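ECXA (Escherichia coli, PDB 4L63) is probably a zinc-dependent metallopeptidase, its metal held by three histidines, and it assembles with other protein chains. Local coordinates at residues 209-212 against 213-216; 244-247 against 248-251. One frame throughout, in Å; residues are numbered along the deposited sequence.

Contact 1 of 2, residues 209-212 against 213-216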
# COMPACT_ATOMS: atom_id res chain seq x y z
N ASP A 209 -14.71 20.97 10.12
CA ASP A 209 -15.64 20.53 9.08
C ASP A 209 -15.16 19.25 8.41
O ASP A 209 -15.95 18.34 8.16
CB ASP A 209 -15.82 21.64 8.04
CG ASP A 209 -17.00 21.39 7.13
OD1 ASP A 209 -18.09 21.03 7.64
OD2 ASP A 209 -16.85 21.56 5.90
N ARG A 210 -13.86 19.16 8.11
CA ARG A 210 -13.32 17.96 7.50
C ARG A 210 -13.37 16.78 8.48
O ARG A 210 -13.66 15.65 8.08
CB ARG A 210 -11.89 18.18 6.99
CG ARG A 210 -11.76 19.29 5.96
CD ARG A 210 -12.87 19.22 4.92
NE ARG A 210 -12.86 17.95 4.20
CZ ARG A 210 -13.90 17.46 3.53
NH1 ARG A 210 -15.05 18.13 3.51
NH2 ARG A 210 -13.80 16.30 2.90
N LEU A 211 -13.09 17.06 9.75
CA LEU A 211 -13.10 16.01 10.76
C LEU A 211 -14.51 15.47 10.96
O LEU A 211 -14.72 14.26 11.09
CB LEU A 211 -12.53 16.52 12.09
CG LEU A 211 -12.41 15.47 13.19
CD1 LEU A 211 -11.59 14.29 12.71
CD2 LEU A 211 -11.81 16.07 14.46
N SER A 212 -15.48 16.38 10.98
CA SER A 212 -16.89 16.00 11.10
C SER A 212 -17.34 15.18 9.90
O SER A 212 -18.07 14.20 10.05
CB SER A 212 -17.76 17.24 11.25
OG SER A 212 -19.13 16.90 11.09
N HIS A 213 -16.91 15.61 8.72
CA HIS A 213 -17.22 14.92 7.47
C HIS A 213 -16.75 13.47 7.55
O HIS A 213 -17.42 12.56 7.07
CB HIS A 213 -16.55 15.67 6.31
CG HIS A 213 -16.94 15.16 4.95
ND1 HIS A 213 -16.32 14.07 4.36
CD2 HIS A 213 -17.85 15.61 4.06
CE1 HIS A 213 -16.85 13.87 3.16
NE2 HIS A 213 -17.79 14.78 2.96
N TYR A 214 -15.61 13.27 8.20
CA TYR A 214 -15.03 11.94 8.39
C TYR A 214 -15.78 11.13 9.45
O TYR A 214 -16.05 9.94 9.26
CB TYR A 214 -13.56 12.06 8.76
CG TYR A 214 -12.94 10.81 9.35
CD1 TYR A 214 -12.63 9.71 8.55
CD2 TYR A 214 -12.62 10.74 10.70
CE1 TYR A 214 -12.04 8.57 9.08
CE2 TYR A 214 -12.03 9.60 11.24
CZ TYR A 214 -11.75 8.52 10.43
OH TYR A 214 -11.16 7.40 10.96
N LEU A 215 -16.10 11.77 10.56
CA LEU A 215 -16.74 11.08 11.68
C LEU A 215 -18.22 10.83 11.43
O LEU A 215 -18.85 10.03 12.13
CB LEU A 215 -16.55 11.89 12.97
CG LEU A 215 -15.15 11.80 13.55
CD1 LEU A 215 -15.00 12.74 14.73
CD2 LEU A 215 -14.82 10.37 13.95
N GLU A 216 -18.77 11.52 10.43
CA GLU A 216 -20.19 11.43 10.08
C GLU A 216 -21.09 11.81 11.26
O GLU A 216 -22.17 11.25 11.43
CB GLU A 216 -20.52 10.03 9.57
CG GLU A 216 -20.32 9.86 8.08
CD GLU A 216 -20.89 8.56 7.55
OE1 GLU A 216 -22.12 8.47 7.37
OE2 GLU A 216 -20.10 7.62 7.30
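The side chains of R210 and H213 run alongside each other on one flank of helix 207-215, pointing the same way. NH2 of R210 sits over a face of the H213 ring, toward its rim, 3.7 Å from ND1, while NH1 keeps a similar spacing from CG and CD2. Guanidinium and imidazole planes are inclined by 34°, so this is a tilted, offset approach and not a parallel stack. The arginine reaches this position because its chain bends at both chi2 and chi3, folding the guanidinium back along the helix. One face of the guanidinium rests against CB of H213. Its polar end is not spent on the ring: NE forms a salt bridge with E9.

Backbone bonds supply the framework. H213 N donates to D209 O at 2.9 Å, Y214 N to R210 O at 3.1 Å and L215 N to L211 O at 2.9 Å, three successive i to i+4 bonds of an alpha-helix. The last step, E216 N to S212 O, is weak, with an N-H...O angle of 127°. It falls where the helix ends, since E216 turns to positive phi. OG of S212 bonds to the carbonyl O of R217 just beyond that end.

Apolar contacts occupy another flank. L211 is the shared element: its CD1 lies 4.2 Å from CD2 of the Y214 ring, and its CG lies 4.1 Å from CD1 of L215, which runs beside it. These are loose van der Waals contacts; L211-Y214 repeats the i to i+3 spacing of R210-H213 one residue on, and L211-L215 is an i to i+4 pair.

The chemistry implies divided duties for R210: the salt bridge to E9 probably offsets part of its charge, while its NH2 end lies over the rim of the H213 ring. That neighbouring positive charge would probably disfavour protonation of the imidazole.

Contact 2 of 2, residues 244-247 against 248-251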
# COMPACT_ATOMS: atom_id res chain seq x y z
N ASN A 244 14.40 11.51 0.19
CA ASN A 244 14.13 10.54 -0.87
C ASN A 244 14.27 9.09 -0.41
O ASN A 244 14.06 8.16 -1.20
CB ASN A 244 15.06 10.79 -2.06
CG ASN A 244 14.31 11.21 -3.32
OD1 ASN A 244 13.16 11.67 -3.25
ND2 ASN A 244 14.95 11.06 -4.47
N SER A 245 14.61 8.89 0.86
CA SER A 245 14.67 7.55 1.44
C SER A 245 13.27 6.93 1.46
O SER A 245 12.31 7.59 1.85
CB SER A 245 15.24 7.59 2.85
OG SER A 245 14.91 6.41 3.56
N PHE A 246 13.16 5.67 1.04
CA PHE A 246 11.86 5.00 1.03
C PHE A 246 11.36 4.78 2.45
O PHE A 246 10.15 4.76 2.69
CB PHE A 246 11.95 3.66 0.29
CG PHE A 246 12.31 3.80 -1.17
CD1 PHE A 246 11.89 4.89 -1.90
CD2 PHE A 246 13.10 2.84 -1.79
CE1 PHE A 246 12.23 5.03 -3.24
CE2 PHE A 246 13.45 2.97 -3.13
CZ PHE A 246 13.01 4.06 -3.85
N THR A 247 12.27 4.60 3.40
CA THR A 247 11.83 4.39 4.78
C THR A 247 11.22 5.70 5.31
O THR A 247 10.32 5.68 6.14
CB THR A 247 12.97 3.92 5.70
OG1 THR A 247 13.99 4.91 5.75
CG2 THR A 247 13.58 2.63 5.16
N ASN A 248 11.71 6.83 4.79
CA ASN A 248 11.17 8.14 5.17
C ASN A 248 9.92 8.52 4.38
O ASN A 248 9.01 9.14 4.93
CB ASN A 248 12.24 9.23 5.00
CG ASN A 248 13.28 9.20 6.10
OD1 ASN A 248 13.05 8.65 7.17
ND2 ASN A 248 14.44 9.82 5.85
N ARG A 249 9.88 8.18 3.10
CA ARG A 249 8.76 8.59 2.25
C ARG A 249 7.47 7.82 2.50
O ARG A 249 6.38 8.35 2.23
CB ARG A 249 9.12 8.46 0.77
CG ARG A 249 10.22 9.39 0.29
CD ARG A 249 10.49 9.17 -1.19
NE ARG A 249 9.24 9.18 -1.95
CZ ARG A 249 9.13 8.84 -3.23
NH1 ARG A 249 10.19 8.44 -3.92
NH2 ARG A 249 7.94 8.89 -3.82
N PHE A 250 7.60 6.58 2.98
CA PHE A 250 6.43 5.70 3.12
C PHE A 250 6.30 5.16 4.53
O PHE A 250 7.31 4.82 5.14
CB PHE A 250 6.51 4.53 2.15
CG PHE A 250 6.74 4.92 0.73
CD1 PHE A 250 5.72 5.48 -0.02
CD2 PHE A 250 7.96 4.70 0.12
CE1 PHE A 250 5.93 5.84 -1.33
CE2 PHE A 250 8.18 5.06 -1.19
CZ PHE A 250 7.17 5.63 -1.91
N SER A 251 5.08 5.06 5.04
CA SER A 251 4.89 4.51 6.39
C SER A 251 4.01 3.27 6.43
O SER A 251 3.75 2.73 7.50
CB SER A 251 4.31 5.58 7.34
OG SER A 251 2.96 5.88 7.00
O HOH W 1 8.67 4.10 7.04
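S245 is the N-cap of the short helix 246-249, and its OG accepts two weak bonds, one from T247 N and one from N248 N, the latter at 3.5 Å. With chi1 at 161°, OG swings away from its own N and over the first turn. The S245 carbonyl takes the stronger load: R249 N donates to it at 2.8 Å, lying in the carbonyl plane. F250 N then closes the turn on F246 O at 3.1 Å.

Around this backbone turn the side chains F246, R249 and F250 gather. CD1 of F246 meets CE2 of F250 at 3.8 Å, the two side chains lying side by side, and NH1 of R249 comes near the plane of the F246 ring at its edge, 4.0 Å from CE1. CZ of F250 covers one face of the guanidinium, toward its rim. Just ahead of the N-cap, the N244 carbonyl O lies 3.7 Å from the methylene CD of R249.

Further out, another protein chain of the assembly accepts from R249 NH2 through its backbone, so this face of the turn belongs to a subunit interface. Elsewhere, N248 ND2 bonds to the carbonyl O atoms of S242 and G240.

In the fold
Following the chain, the N-terminal segment carrying E3 and E9 comes first, and the zinc-binding helix 146-165 precedes contact 1, which forms within helix 207-215, the R210 side chain about 12 Å from that of H160. It closes one local turn at that helix's C-terminal end, with E9 and E3 against it. Helix 228-239 and strand 241-242 intervene before contact 2 (244-251) makes another local turn round helix 246-249, packed against helix 228-239, with backbone bonds to A187 and R188; C252 just after it is disulfide-bonded to C189. Contacts 1 and 2 stand in series, neither nested nor crossed, the centres of contacts 1 and 2 being 28 Å apart and their nearest atoms about 15 Å.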